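Local coordinates for amidohydrolase (Thermotoga maritima, PDB 3OOQ), which probably acts as a metal-dependent hydrolase of the amidohydrolase family, possibly an allantoinase that opens a cyclic amide, at residues F[269-277]-F[286-294]; F[297-305]-F[335-343]. All coordinates share one frame; numbering follows the deposited sequence.

Contact 1. Residues F[269-277]-F[286-294]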
ATOM      1  N   VAL F 269      10.473 -41.410  12.604  1.00 18.40           N
ATOM      2  CA  VAL F 269      11.000 -40.101  12.285  1.00 18.79           C
ATOM      3  C   VAL F 269      11.778 -40.161  10.977  1.00 20.35           C
ATOM      4  O   VAL F 269      12.720 -40.947  10.846  1.00 20.61           O
ATOM      5  CB  VAL F 269      11.937 -39.568  13.372  1.00 17.14           C
ATOM      6  CG1 VAL F 269      12.354 -38.132  13.046  1.00 16.28           C
ATOM      7  CG2 VAL F 269      11.278 -39.641  14.739  1.00 16.44           C
ATOM      8  N   VAL F 270      11.358 -39.346  10.010  1.00 20.35           N
ATOM      9  CA  VAL F 270      12.132 -39.129   8.792  1.00 20.26           C
ATOM     10  C   VAL F 270      13.090 -37.974   9.061  1.00 20.56           C
ATOM     11  O   VAL F 270      12.703 -36.804   8.974  1.00 20.64           O
ATOM     12  CB  VAL F 270      11.233 -38.825   7.553  1.00 19.35           C
ATOM     13  CG1 VAL F 270      12.076 -38.764   6.304  1.00 18.57           C
ATOM     14  CG2 VAL F 270      10.167 -39.920   7.376  1.00 18.82           C
ATOM     15  N   VAL F 271      14.329 -38.311   9.409  1.00 21.07           N
ATOM     16  CA  VAL F 271      15.348 -37.309   9.751  1.00 21.30           C
ATOM     17  C   VAL F 271      15.925 -36.684   8.478  1.00 22.24           C
ATOM     18  O   VAL F 271      15.794 -37.242   7.384  1.00 22.33           O
ATOM     19  CB  VAL F 271      16.487 -37.864  10.664  1.00 21.48           C
ATOM     20  CG1 VAL F 271      15.923 -38.507  11.916  1.00 20.49           C
ATOM     21  CG2 VAL F 271      17.345 -38.888   9.922  1.00 21.04           C
ATOM     22  N   GLY F 272      16.537 -35.510   8.634  1.00 22.25           N
ATOM     23  CA  GLY F 272      17.048 -34.757   7.500  1.00 22.03           C
ATOM     24  C   GLY F 272      16.094 -33.630   7.132  1.00 21.51           C
ATOM     25  O   GLY F 272      14.959 -33.595   7.614  1.00 21.37           O
ATOM     26  N   PRO F 273      16.565 -32.674   6.315  1.00 21.33           N
ATOM     27  CA  PRO F 273      17.937 -32.654   5.783  1.00 21.71           C
ATOM     28  C   PRO F 273      18.970 -32.389   6.898  1.00 21.80           C
ATOM     29  O   PRO F 273      18.690 -31.630   7.820  1.00 22.15           O
ATOM     30  CB  PRO F 273      17.901 -31.485   4.796  1.00 21.70           C
ATOM     31  CG  PRO F 273      16.895 -30.489   5.453  1.00 22.59           C
ATOM     32  CD  PRO F 273      15.856 -31.390   6.106  1.00 21.34           C
ATOM     33  N   LEU F 274      20.145 -33.001   6.795  1.00 21.78           N
ATOM     34  CA  LEU F 274      21.208 -32.878   7.806  1.00 23.18           C
ATOM     35  C   LEU F 274      22.522 -32.271   7.284  1.00 24.27           C
ATOM     36  O   LEU F 274      23.209 -31.537   8.000  1.00 24.68           O
ATOM     37  CB  LEU F 274      21.492 -34.245   8.447  1.00 23.44           C
ATOM     38  CG  LEU F 274      20.454 -34.832   9.393  1.00 29.17           C
ATOM     39  CD1 LEU F 274      20.778 -36.308   9.652  1.00 23.59           C
ATOM     40  CD2 LEU F 274      20.360 -34.034  10.714  1.00 22.85           C
ATOM     41  N   LEU F 275      22.870 -32.600   6.044  1.00 25.10           N
ATOM     42  CA  LEU F 275      23.996 -31.987   5.360  1.00 25.87           C
ATOM     43  C   LEU F 275      23.590 -30.612   4.810  1.00 26.05           C
ATOM     44  O   LEU F 275      23.514 -30.420   3.601  1.00 26.81           O
ATOM     45  CB  LEU F 275      24.462 -32.891   4.211  1.00 25.85           C
ATOM     46  CG  LEU F 275      25.791 -32.560   3.518  1.00 30.61           C
ATOM     47  CD1 LEU F 275      26.961 -33.169   4.248  1.00 26.22           C
ATOM     48  CD2 LEU F 275      25.778 -33.033   2.081  1.00 26.22           C
ATOM     49  N   THR F 276      23.351 -29.657   5.707  1.00 25.47           N
ATOM     50  CA  THR F 276      22.746 -28.377   5.345  1.00 24.55           C
ATOM     51  C   THR F 276      22.963 -27.328   6.442  1.00 24.03           C
ATOM     52  O   THR F 276      23.208 -27.669   7.599  1.00 24.80           O
ATOM     53  CB  THR F 276      21.233 -28.542   5.058  1.00 25.10           C
ATOM     54  OG1 THR F 276      20.764 -27.425   4.301  1.00 25.10           O
ATOM     55  CG2 THR F 276      20.401 -28.668   6.378  1.00 23.73           C
ATOM     56  N   PHE F 277      22.862 -26.055   6.072  1.00 22.74           N
ATOM     57  CA  PHE F 277      23.028 -24.941   7.007  1.00 22.30           C
ATOM     58  C   PHE F 277      21.816 -24.782   7.930  1.00 21.07           C
ATOM     59  O   PHE F 277      20.673 -24.938   7.500  1.00 20.62           O
ATOM     60  CB  PHE F 277      23.224 -23.650   6.218  1.00 22.15           C
ATOM     61  CG  PHE F 277      23.576 -22.453   7.058  1.00 17.98           C
ATOM     62  CD1 PHE F 277      24.832 -22.341   7.656  1.00 22.31           C
ATOM     63  CD2 PHE F 277      22.665 -21.387   7.186  1.00 22.38           C
ATOM     64  CE1 PHE F 277      25.173 -21.214   8.396  1.00 18.18           C
ATOM     65  CE2 PHE F 277      22.991 -20.248   7.934  1.00 17.66           C
ATOM     66  CZ  PHE F 277      24.247 -20.155   8.532  1.00 22.52           C
ATOM     67  N   LEU F 286      20.468 -28.789  15.323  1.00 24.24           N
ATOM     68  CA  LEU F 286      20.590 -29.848  14.315  1.00 24.86           C
ATOM     69  C   LEU F 286      21.981 -30.470  14.402  1.00 24.05           C
ATOM     70  O   LEU F 286      22.972 -29.764  14.518  1.00 22.94           O
ATOM     71  CB  LEU F 286      20.322 -29.291  12.899  1.00 26.11           C
ATOM     72  CG  LEU F 286      20.497 -30.113  11.616  1.00 18.94           C
ATOM     73  CD1 LEU F 286      19.736 -29.441  10.483  1.00 27.71           C
ATOM     74  CD2 LEU F 286      21.926 -30.156  11.195  1.00 27.74           C
ATOM     75  N   THR F 287      22.038 -31.797  14.369  1.00 24.93           N
ATOM     76  CA  THR F 287      23.307 -32.522  14.380  1.00 25.90           C
ATOM     77  C   THR F 287      23.175 -33.829  13.610  1.00 26.85           C
ATOM     78  O   THR F 287      22.142 -34.520  13.677  1.00 25.36           O
ATOM     79  CB  THR F 287      23.848 -32.790  15.814  1.00 26.37           C
ATOM     80  OG1 THR F 287      24.980 -33.678  15.734  1.00 23.46           O
ATOM     81  CG2 THR F 287      22.764 -33.417  16.715  1.00 22.62           C
HETATM   82  N   MSE F 288      24.223 -34.154  12.865  1.00 28.94           N
HETATM   83  CA  MSE F 288      24.272 -35.410  12.146  1.00 32.02           C
HETATM   84  C   MSE F 288      24.371 -36.615  13.090  1.00 29.74           C
HETATM   85  O   MSE F 288      24.087 -37.751  12.695  1.00 28.78           O
HETATM   86  CB  MSE F 288      25.432 -35.403  11.175  1.00 37.50           C
HETATM   87  CG  MSE F 288      25.161 -36.267   9.998  1.00 46.60           C
HETATM   88 SE   MSE F 288      25.861 -35.383   8.468  1.00 47.14          SE
HETATM   89  CE  MSE F 288      24.636 -36.103   7.158  1.00 46.66           C
ATOM     90  N   GLU F 289      24.758 -36.343  14.335  1.00 28.77           N
ATOM     91  CA  GLU F 289      24.779 -37.346  15.399  1.00 28.82           C
ATOM     92  C   GLU F 289      23.415 -37.926  15.737  1.00 27.91           C
ATOM     93  O   GLU F 289      23.323 -38.968  16.395  1.00 28.35           O
ATOM     94  CB  GLU F 289      25.371 -36.739  16.660  1.00 29.78           C
ATOM     95  CG  GLU F 289      26.844 -36.407  16.544  1.00 44.93           C
ATOM     96  CD  GLU F 289      27.461 -36.131  17.892  1.00 31.49           C
ATOM     97  OE1 GLU F 289      26.757 -35.604  18.778  1.00 45.50           O
ATOM     98  OE2 GLU F 289      28.647 -36.449  18.069  1.00 45.84           O
ATOM     99  N   THR F 290      22.360 -37.247  15.297  1.00 26.92           N
ATOM    100  CA  THR F 290      20.997 -37.686  15.546  1.00 26.16           C
ATOM    101  C   THR F 290      20.717 -39.089  14.963  1.00 24.45           C
ATOM    102  O   THR F 290      19.974 -39.879  15.550  1.00 23.50           O
ATOM    103  CB  THR F 290      19.959 -36.622  15.053  1.00 26.12           C
ATOM    104  OG1 THR F 290      18.734 -36.785  15.767  1.00 45.48           O
ATOM    105  CG2 THR F 290      19.672 -36.751  13.564  1.00 44.38           C
ATOM    106  N   ILE F 291      21.329 -39.402  13.823  1.00 22.98           N
ATOM    107  CA  ILE F 291      21.155 -40.716  13.226  1.00 23.10           C
ATOM    108  C   ILE F 291      21.542 -41.797  14.259  1.00 23.71           C
ATOM    109  O   ILE F 291      20.708 -42.611  14.663  1.00 23.06           O
ATOM    110  CB  ILE F 291      21.936 -40.853  11.900  1.00 23.59           C
ATOM    111  CG1 ILE F 291      21.278 -39.985  10.800  1.00 22.88           C
ATOM    112  CG2 ILE F 291      22.035 -42.335  11.471  1.00 23.26           C
ATOM    113  CD1 ILE F 291      22.129 -39.793   9.559  1.00 23.01           C
ATOM    114  N   ALA F 292      22.785 -41.742  14.717  1.00 24.43           N
ATOM    115  CA  ALA F 292      23.304 -42.649  15.739  1.00 25.33           C
ATOM    116  C   ALA F 292      22.410 -42.668  16.969  1.00 26.07           C
ATOM    117  O   ALA F 292      22.042 -43.744  17.462  1.00 26.60           O
ATOM    118  CB  ALA F 292      24.719 -42.231  16.131  1.00 25.42           C
ATOM    119  N   LYS F 293      22.052 -41.474  17.455  1.00 25.83           N
ATOM    120  CA  LYS F 293      21.347 -41.361  18.710  1.00 26.56           C
ATOM    121  C   LYS F 293      19.983 -42.032  18.633  1.00 26.21           C
ATOM    122  O   LYS F 293      19.606 -42.788  19.534  1.00 26.70           O
ATOM    123  CB  LYS F 293      21.223 -39.903  19.150  1.00 27.87           C
ATOM    124  CG  LYS F 293      22.561 -39.274  19.484  1.00 33.08           C
ATOM    125  CD  LYS F 293      22.452 -37.787  19.774  1.00 30.58           C
ATOM    126  CE  LYS F 293      23.743 -37.294  20.415  1.00 34.31           C
ATOM    127  NZ  LYS F 293      23.441 -36.482  21.605  1.00 32.87           N
ATOM    128  N   LEU F 294      19.259 -41.781  17.555  1.00 24.81           N
ATOM    129  CA  LEU F 294      17.924 -42.338  17.415  1.00 24.96           C
ATOM    130  C   LEU F 294      18.005 -43.840  17.199  1.00 26.10           C
ATOM    131  O   LEU F 294      17.281 -44.588  17.848  1.00 25.63           O
ATOM    132  CB  LEU F 294      17.141 -41.626  16.310  1.00 24.28           C
ATOM    133  CG  LEU F 294      16.839 -40.151  16.634  1.00 30.66           C
ATOM    134  CD1 LEU F 294      16.060 -39.465  15.528  1.00 24.14           C
ATOM    135  CD2 LEU F 294      16.081 -40.036  17.956  1.00 24.71           C
TER
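The flat groups that L286 and M288 meet are peptide units of 269-277 rather than aromatic rings. On the L274-L275 peptide, the selenomethionine methyl CE of M288 lies over one face, 4.1 Å from L275 N, while CD2 of L286 comes to the oxygen end, 3.7 Å from L274 O; its other methyl, CD1, meets P273 O. Q318 OE1 accepts from both L274 N and L275 N, so the buried N-H groups are satisfied even though the covering is apolar.

L274 carries most of the packing. With CG anti to the carbonyl carbon (chi1 -71°), its branches divide: CD1 reaches I291 CD1 at 3.7 Å, and CD2 lies 3.5 Å from T287 O and beside T290 CG2. A leucine suits this place because its two methyls serve different neighbours, the I291 side chain and the turn at T287 and T290. Next along, V271 and L294 pass side by side, pointing in opposite directions, with V271 CG1 and L294 CD1 3.7 Å apart. T287 OG1 accepts from E289 N at 3.0 Å, capping the turn that leads into the helix.

Strand 269-271 and helix 290-294 run nearly antiparallel, 157° apart with axes 10.5 Å from each other, as the first two elements of a beta-alpha-beta unit; M288 also touches helix 315-321, and L294 packs on I301 and S259.

Contact 2. Residues F[297-305]-F[335-343]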
ATOM      1  N   ASP F 297      18.572 -45.486  20.593  1.00 32.83           N
ATOM      2  CA  ASP F 297      17.384 -45.464  21.444  1.00 32.79           C
ATOM      3  C   ASP F 297      16.180 -46.188  20.837  1.00 30.84           C
ATOM      4  O   ASP F 297      15.110 -46.193  21.415  1.00 30.86           O
ATOM      5  CB  ASP F 297      17.040 -44.019  21.837  1.00 34.62           C
ATOM      6  CG  ASP F 297      18.136 -43.374  22.682  1.00 49.64           C
ATOM      7  OD1 ASP F 297      18.768 -44.106  23.473  1.00 36.80           O
ATOM      8  OD2 ASP F 297      18.380 -42.146  22.552  1.00 36.38           O
ATOM      9  N   GLY F 298      16.359 -46.810  19.675  1.00 29.36           N
ATOM     10  CA  GLY F 298      15.355 -47.728  19.146  1.00 27.83           C
ATOM     11  C   GLY F 298      14.203 -47.070  18.405  1.00 25.92           C
ATOM     12  O   GLY F 298      13.107 -47.620  18.348  1.00 25.48           O
ATOM     13  N   VAL F 299      14.456 -45.892  17.835  1.00 24.32           N
ATOM     14  CA  VAL F 299      13.485 -45.217  16.982  1.00 22.28           C
ATOM     15  C   VAL F 299      13.662 -45.692  15.550  1.00 21.47           C
ATOM     16  O   VAL F 299      14.787 -45.787  15.047  1.00 20.38           O
ATOM     17  CB  VAL F 299      13.635 -43.676  17.058  1.00 22.14           C
ATOM     18  CG1 VAL F 299      12.500 -42.945  16.243  1.00 16.29           C
ATOM     19  CG2 VAL F 299      13.602 -43.219  18.511  1.00 16.69           C
ATOM     20  N   LEU F 300      12.539 -45.983  14.899  1.00 21.33           N
ATOM     21  CA  LEU F 300      12.523 -46.256  13.481  1.00 21.98           C
ATOM     22  C   LEU F 300      12.665 -44.951  12.666  1.00 22.54           C
ATOM     23  O   LEU F 300      11.805 -44.073  12.719  1.00 21.99           O
ATOM     24  CB  LEU F 300      11.240 -46.993  13.087  1.00 22.04           C
ATOM     25  CG  LEU F 300      11.081 -47.198  11.577  1.00 30.35           C
ATOM     26  CD1 LEU F 300      12.104 -48.213  11.074  1.00 22.69           C
ATOM     27  CD2 LEU F 300       9.668 -47.636  11.245  1.00 22.77           C
ATOM     28  N   ILE F 301      13.751 -44.844  11.906  1.00 22.65           N
ATOM     29  CA  ILE F 301      14.041 -43.632  11.162  1.00 22.13           C
ATOM     30  C   ILE F 301      14.373 -43.907   9.702  1.00 22.57           C
ATOM     31  O   ILE F 301      14.832 -45.017   9.346  1.00 22.46           O
ATOM     32  CB  ILE F 301      15.192 -42.797  11.816  1.00 22.07           C
ATOM     33  CG1 ILE F 301      16.566 -43.454  11.580  1.00 22.42           C
ATOM     34  CG2 ILE F 301      14.905 -42.543  13.276  1.00 21.46           C
ATOM     35  CD1 ILE F 301      17.782 -42.640  12.106  1.00 22.34           C
ATOM     36  N   ALA F 302      14.095 -42.903   8.866  1.00 21.63           N
ATOM     37  CA  ALA F 302      14.566 -42.857   7.487  1.00 21.81           C
ATOM     38  C   ALA F 302      15.305 -41.544   7.307  1.00 22.10           C
ATOM     39  O   ALA F 302      15.127 -40.596   8.089  1.00 22.62           O
ATOM     40  CB  ALA F 302      13.414 -42.925   6.495  1.00 21.15           C
ATOM     41  N   LEU F 303      16.130 -41.495   6.275  1.00 21.88           N
ATOM     42  CA  LEU F 303      16.869 -40.287   5.949  1.00 22.42           C
ATOM     43  C   LEU F 303      16.361 -39.645   4.654  1.00 23.35           C
ATOM     44  O   LEU F 303      16.336 -40.300   3.601  1.00 23.49           O
ATOM     45  CB  LEU F 303      18.365 -40.588   5.856  1.00 21.32           C
ATOM     46  CG  LEU F 303      19.322 -39.441   5.501  1.00 29.86           C
ATOM     47  CD1 LEU F 303      19.271 -38.292   6.524  1.00 21.45           C
ATOM     48  CD2 LEU F 303      20.744 -39.976   5.355  1.00 21.22           C
HETATM   49  N   MSE F 304      15.997 -38.358   4.739  1.00 23.90           N
HETATM   50  CA  MSE F 304      15.577 -37.565   3.577  1.00 24.40           C
HETATM   51  C   MSE F 304      16.631 -36.539   3.172  1.00 22.61           C
HETATM   52  O   MSE F 304      17.423 -36.091   4.000  1.00 21.23           O
HETATM   53  CB  MSE F 304      14.254 -36.823   3.856  1.00 26.72           C
HETATM   54  CG  MSE F 304      14.383 -35.651   4.838  1.00 16.94           C
HETATM   55 SE   MSE F 304      12.847 -34.461   4.766  1.00 31.85          SE
HETATM   56  CE  MSE F 304      11.869 -35.181   6.319  1.00 17.07           C
ATOM     57  N   CYS F 305      16.601 -36.155   1.896  1.00 22.03           N
ATOM     58  CA  CYS F 305      17.317 -34.980   1.416  1.00 22.01           C
ATOM     59  C   CYS F 305      16.473 -33.721   1.583  1.00 21.93           C
ATOM     60  O   CYS F 305      16.999 -32.602   1.507  1.00 21.19           O
ATOM     61  CB  CYS F 305      17.661 -35.154  -0.067  1.00 22.38           C
ATOM     62  SG  CYS F 305      18.995 -36.334  -0.334  1.00 26.13           S
ATOM     63  N   ILE F 335      18.418 -46.993   6.340  1.00 21.49           N
ATOM     64  CA  ILE F 335      17.613 -45.760   6.433  1.00 21.64           C
ATOM     65  C   ILE F 335      17.402 -45.082   5.072  1.00 21.58           C
ATOM     66  O   ILE F 335      16.650 -44.094   4.955  1.00 21.49           O
ATOM     67  CB  ILE F 335      18.152 -44.769   7.487  1.00 21.98           C
ATOM     68  CG1 ILE F 335      19.477 -44.142   7.053  1.00 16.87           C
ATOM     69  CG2 ILE F 335      18.263 -45.442   8.835  1.00 16.28           C
ATOM     70  CD1 ILE F 335      19.989 -43.048   8.030  1.00 22.95           C
ATOM     71  N   LEU F 336      18.074 -45.613   4.054  1.00 21.28           N
ATOM     72  CA  LEU F 336      17.884 -45.178   2.681  1.00 21.90           C
ATOM     73  C   LEU F 336      16.994 -46.109   1.866  1.00 21.98           C
ATOM     74  O   LEU F 336      16.602 -45.765   0.730  1.00 22.41           O
ATOM     75  CB  LEU F 336      19.227 -45.016   1.982  1.00 22.50           C
ATOM     76  CG  LEU F 336      20.132 -43.878   2.462  1.00 24.80           C
ATOM     77  CD1 LEU F 336      21.494 -43.979   1.748  1.00 23.52           C
ATOM     78  CD2 LEU F 336      19.475 -42.498   2.242  1.00 22.72           C
ATOM     79  N   THR F 337      16.669 -47.269   2.446  1.00 21.32           N
ATOM     80  CA  THR F 337      16.014 -48.362   1.710  1.00 21.43           C
ATOM     81  C   THR F 337      14.796 -48.968   2.443  1.00 22.22           C
ATOM     82  O   THR F 337      13.668 -48.483   2.279  1.00 22.99           O
ATOM     83  CB  THR F 337      17.054 -49.448   1.311  1.00 21.26           C
ATOM     84  OG1 THR F 337      17.809 -49.811   2.472  1.00 20.09           O
ATOM     85  CG2 THR F 337      18.030 -48.916   0.235  1.00 18.99           C
ATOM     86  N   VAL F 338      15.021 -50.009   3.251  1.00 22.15           N
ATOM     87  CA  VAL F 338      13.941 -50.746   3.904  1.00 22.36           C
ATOM     88  C   VAL F 338      13.170 -49.920   4.956  1.00 22.74           C
ATOM     89  O   VAL F 338      11.952 -50.020   5.046  1.00 23.16           O
ATOM     90  CB  VAL F 338      14.457 -52.113   4.509  1.00 23.11           C
ATOM     91  CG1 VAL F 338      15.552 -51.899   5.563  1.00 17.40           C
ATOM     92  CG2 VAL F 338      13.294 -52.946   5.102  1.00 18.66           C
ATOM     93  N   ASN F 339      13.872 -49.124   5.756  1.00 22.84           N
ATOM     94  CA  ASN F 339      13.205 -48.236   6.741  1.00 22.48           C
ATOM     95  C   ASN F 339      12.223 -47.229   6.104  1.00 22.52           C
ATOM     96  O   ASN F 339      11.049 -47.222   6.476  1.00 23.60           O
ATOM     97  CB  ASN F 339      14.233 -47.509   7.617  1.00 22.19           C
ATOM     98  CG  ASN F 339      14.923 -48.421   8.614  1.00 22.38           C
ATOM     99  OD1 ASN F 339      14.913 -49.641   8.471  1.00 22.58           O
ATOM    100  ND2 ASN F 339      15.543 -47.823   9.641  1.00 22.45           N
ATOM    101  N   PRO F 340      12.683 -46.385   5.136  1.00 21.61           N
ATOM    102  CA  PRO F 340      11.705 -45.540   4.436  1.00 20.91           C
ATOM    103  C   PRO F 340      10.584 -46.365   3.810  1.00 20.37           C
ATOM    104  O   PRO F 340       9.423 -46.012   3.981  1.00 19.38           O
ATOM    105  CB  PRO F 340      12.525 -44.829   3.345  1.00 20.91           C
ATOM    106  CG  PRO F 340      13.867 -45.514   3.321  1.00 22.94           C
ATOM    107  CD  PRO F 340      14.060 -46.101   4.694  1.00 21.32           C
ATOM    108  N   ALA F 341      10.919 -47.476   3.139  1.00 20.13           N
ATOM    109  CA  ALA F 341       9.873 -48.387   2.632  1.00 19.92           C
ATOM    110  C   ALA F 341       8.825 -48.726   3.709  1.00 19.53           C
ATOM    111  O   ALA F 341       7.610 -48.699   3.465  1.00 18.39           O
ATOM    112  CB  ALA F 341      10.496 -49.666   2.075  1.00 20.01           C
ATOM    113  N   LYS F 342       9.314 -49.049   4.894  1.00 21.01           N
ATOM    114  CA  LYS F 342       8.467 -49.510   5.991  1.00 23.55           C
ATOM    115  C   LYS F 342       7.602 -48.335   6.501  1.00 23.74           C
ATOM    116  O   LYS F 342       6.398 -48.485   6.690  1.00 24.65           O
ATOM    117  CB  LYS F 342       9.349 -50.146   7.087  1.00 26.12           C
ATOM    118  CG  LYS F 342       8.698 -50.418   8.438  1.00 40.34           C
ATOM    119  CD  LYS F 342       8.157 -51.829   8.522  1.00 31.25           C
ATOM    120  CE  LYS F 342       7.466 -52.120   9.858  1.00 40.97           C
ATOM    121  NZ  LYS F 342       8.446 -52.696  10.824  1.00 34.16           N
ATOM    122  N   ILE F 343       8.214 -47.163   6.675  1.00 23.12           N
ATOM    123  CA  ILE F 343       7.486 -45.944   7.071  1.00 22.13           C
ATOM    124  C   ILE F 343       6.373 -45.603   6.078  1.00 22.02           C
ATOM    125  O   ILE F 343       5.297 -45.124   6.471  1.00 22.65           O
ATOM    126  CB  ILE F 343       8.462 -44.758   7.296  1.00 21.79           C
ATOM    127  CG1 ILE F 343       9.339 -45.046   8.526  1.00 16.46           C
ATOM    128  CG2 ILE F 343       7.687 -43.433   7.456  1.00 17.72           C
ATOM    129  CD1 ILE F 343      10.583 -44.180   8.672  1.00 21.24           C
TER
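The carboxamide of N339 reaches across to the backbone of I301: ND2 donates to I301 O at 2.9 Å with an N-H...O angle of 154°. CG lies beside the backbone N (chi1 -72°), which aims the amide at the strand. The acceptor stays close to the amide plane and the donor lies in the carbonyl plane. L300 sets its CD1 methyl over one face of this amide, 3.7 Å from ND2, and sends CD2 to I343 CG1, so one leucine covers the polar group and packs against the helix.

I335 holds CG1 between its backbone N and carbonyl carbon (chi1 70°), and its branches separate: CD1 meets L303 CB at 3.7 Å, while CG2 lies beside I301 CG1 at 3.8 Å, the two isoleucines pointing the same way. The small side chain of A302 suits the place where helix 338-343 comes close: CB touches P340 CD at 3.7 Å and I343 CD1 at 3.8 Å.

I335 O accepts a nearly straight bond from L303 N at 3.0 Å, tilted from the carbonyl plane, and A302 CA-H approaches the same oxygen. The I335 carbonyl and the N339 amide thus satisfy L303 N and I301 O on the edge turned away from strand 269-271. The aliphatic groups around the buried L303-I335 bond probably strengthen it, and the L300 methyl shields one face of the N339 amide.

In the fold
From the N terminus, strand 269-271 comes first and runs into the 272-277 loop; eight residues without regular structure follow, and contact 1 closes that loop by bringing 286-294 back against it. Helix 290-297 then leads to strand 301-303, which lies parallel to 269-271 and completes the beta-alpha-beta crossover. Contact 2 closes a longer excursion of 29 residues containing helices 315-321 and 329-334. The two contacts are in series, neither nested nor crossing, with centres about 12 Å apart. Probable backbone bonds from V271 N to A302 O (2.8 Å) and from M304 N to V271 O (2.9 Å) join them, tying helices 290-297 and 338-343 to one parallel strand pair.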